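Local structure of neuraminidase (Influenza A virus, 4K3Y) at residues Y308-N313 with I354-T359. The protein forms a tetramer of beta-propeller subunits on a bat influenza A virus, related to sialidases, though its own function is not firmly established. Residues are numbered along the deposited sequence; the frame is centred on the assembly and turned at random.
Sequences YQLLSN and ITFCGT. With NAG (2-acetamido-2-deoxy-beta-D-glucopyranose), chain I.
Leu310 lays one methyl over the ring of Phe356, a CH-pi contact in which CD1 stands 3.9 Å from the ring centroid and only 11° off the ring normal. A branched aliphatic side chain suits this place because it can put a methyl over the centre of the ring, while its CB lies near the ring's CZ. Leu310 CG is anti to its own carbonyl carbon (chi1 -62°) and CD1 in turn anti to CA, which carries the methyl across to the phenylalanine.

The other contacts are simple van der Waals packing of apolar groups. Leu311 divides its two methyls: CD1 lies obliquely against the same ring, 3.9 Å from Phe356 CE1, and CD2 meets Ile354 CD1 tip to tip at 3.4 Å. This fork lets one leucine reach both partners, and the broad ring of Phe356 offers surface to both leucines. Isoleucine fits here because its CG1 arm extends far enough to meet Leu311.

Leu310 and Leu311 can both face Phe356 because the strand is irregular: they form a classic beta bulge opposite Phe288, and an inverse gamma turn centred on Gln309 runs into it, Leu310 being shared by both. In the beta-propeller, 306-311 is an outermost strand of one four-stranded antiparallel sheet, and 349-359 is an inner strand of the next, so the contact packs two adjacent blades face to face; the axes of the two short segments approach to 10.3 Å, their N-to-C directions 146° apart. Phe336, Trp368 and Trp21 add further aromatic surface around Phe356, and Ile338 and Ile340 continue the apolar layer beside Leu311 and Ile354.

Beyond the buried side chains the chain turns a corner at Ser312 and Asn313. There Asn313 ND2 is covalently joined to C1 of an N-acetylglucosamine, which is also hydrogen-bonded to Glu75 and Gln76 of the second subunit.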
# COMPACT_ATOMS: atom_id res chain seq x y z
N TYR C 308 -8.25 12.14 -37.15
CA TYR C 308 -7.09 11.47 -36.55
C TYR C 308 -7.32 9.96 -36.42
O TYR C 308 -8.23 9.53 -35.70
CB TYR C 308 -6.82 12.02 -35.15
CG TYR C 308 -6.19 13.39 -35.10
CD1 TYR C 308 -4.89 13.60 -35.57
CD2 TYR C 308 -6.88 14.47 -34.55
CE1 TYR C 308 -4.29 14.87 -35.49
CE2 TYR C 308 -6.29 15.73 -34.46
CZ TYR C 308 -5.00 15.92 -34.94
OH TYR C 308 -4.43 17.17 -34.86
N GLN C 309 -6.49 9.17 -37.08
CA GLN C 309 -6.57 7.72 -36.90
C GLN C 309 -5.66 7.21 -35.78
O GLN C 309 -4.61 6.61 -36.03
CB GLN C 309 -6.29 6.99 -38.20
CG GLN C 309 -7.46 7.04 -39.14
CD GLN C 309 -7.01 6.95 -40.56
OE1 GLN C 309 -6.73 7.98 -41.20
NE2 GLN C 309 -6.91 5.73 -41.08
N LEU C 310 -6.12 7.44 -34.55
CA LEU C 310 -5.38 7.12 -33.32
C LEU C 310 -4.92 5.65 -33.20
O LEU C 310 -3.75 5.40 -32.86
CB LEU C 310 -6.20 7.55 -32.09
CG LEU C 310 -6.47 9.07 -31.99
CD1 LEU C 310 -7.21 9.47 -30.70
CD2 LEU C 310 -5.18 9.86 -32.11
N LEU C 311 -5.80 4.69 -33.49
CA LEU C 311 -5.42 3.27 -33.45
C LEU C 311 -5.77 2.54 -34.74
O LEU C 311 -6.69 2.93 -35.44
CB LEU C 311 -6.07 2.56 -32.27
CG LEU C 311 -5.60 2.85 -30.84
CD1 LEU C 311 -6.43 3.96 -30.23
CD2 LEU C 311 -5.75 1.61 -30.04
N SER C 312 -5.04 1.47 -35.03
CA SER C 312 -5.22 0.70 -36.27
C SER C 312 -5.11 -0.78 -35.98
O SER C 312 -5.91 -1.59 -36.45
CB SER C 312 -4.13 1.05 -37.26
OG SER C 312 -4.00 2.46 -37.35
N ASN C 313 -4.10 -1.12 -35.20
CA ASN C 313 -3.76 -2.49 -34.91
C ASN C 313 -4.86 -3.21 -34.15
O ASN C 313 -5.18 -4.36 -34.45
CB ASN C 313 -2.46 -2.54 -34.09
CG ASN C 313 -1.22 -2.21 -34.90
OD1 ASN C 313 -1.29 -1.61 -35.99
ND2 ASN C 313 -0.05 -2.61 -34.37
N ILE C 354 -6.85 2.14 -23.19
CA ILE C 354 -6.00 3.24 -23.62
C ILE C 354 -6.77 4.49 -23.26
O ILE C 354 -8.01 4.50 -23.35
CB ILE C 354 -5.81 3.25 -25.13
CG1 ILE C 354 -5.63 1.84 -25.63
CG2 ILE C 354 -4.58 4.10 -25.54
CD1 ILE C 354 -4.77 1.81 -26.81
N THR C 355 -6.05 5.53 -22.86
CA THR C 355 -6.68 6.81 -22.55
C THR C 355 -6.00 7.92 -23.33
O THR C 355 -4.83 7.81 -23.69
CB THR C 355 -6.69 7.10 -21.03
OG1 THR C 355 -5.35 7.01 -20.53
CG2 THR C 355 -7.55 6.09 -20.28
N PHE C 356 -6.74 8.99 -23.59
CA PHE C 356 -6.22 10.10 -24.38
C PHE C 356 -6.71 11.36 -23.73
O PHE C 356 -7.85 11.39 -23.26
CB PHE C 356 -6.78 10.04 -25.81
CG PHE C 356 -6.12 9.04 -26.70
CD1 PHE C 356 -6.60 7.73 -26.79
CD2 PHE C 356 -5.01 9.40 -27.48
CE1 PHE C 356 -5.97 6.78 -27.63
CE2 PHE C 356 -4.38 8.47 -28.31
CZ PHE C 356 -4.86 7.16 -28.39
N CYS C 357 -5.88 12.39 -23.70
CA CYS C 357 -6.31 13.71 -23.24
C CYS C 357 -5.99 14.71 -24.32
O CYS C 357 -5.11 14.47 -25.16
CB CYS C 357 -5.61 14.09 -21.93
SG CYS C 357 -6.10 13.03 -20.54
N GLY C 358 -6.71 15.82 -24.33
CA GLY C 358 -6.54 16.79 -25.40
C GLY C 358 -5.32 17.69 -25.29
O GLY C 358 -4.92 18.08 -24.19
N THR C 359 -4.73 18.01 -26.44
CA THR C 359 -3.69 19.01 -26.57
C THR C 359 -4.25 20.19 -27.33
O THR C 359 -5.06 20.02 -28.25
CB THR C 359 -2.53 18.48 -27.42
OG1 THR C 359 -2.04 17.28 -26.85
CG2 THR C 359 -1.39 19.51 -27.52
C1 NAG I . 1.11 -2.22 -35.13
C2 NAG I . 2.15 -2.03 -34.02
C3 NAG I . 3.54 -1.80 -34.60
C4 NAG I . 3.87 -2.82 -35.69
C5 NAG I . 2.72 -2.92 -36.68
C6 NAG I . 2.96 -3.99 -37.75
C7 NAG I . 1.47 -0.96 -31.91
C8 NAG I . 1.49 0.37 -31.21
N2 NAG I . 1.82 -0.89 -33.20
O3 NAG I . 4.50 -1.85 -33.58
O4 NAG I . 5.02 -2.38 -36.36
O5 NAG I . 1.55 -3.25 -35.98
O6 NAG I . 2.46 -5.22 -37.28
O7 NAG I . 1.15 -2.00 -31.31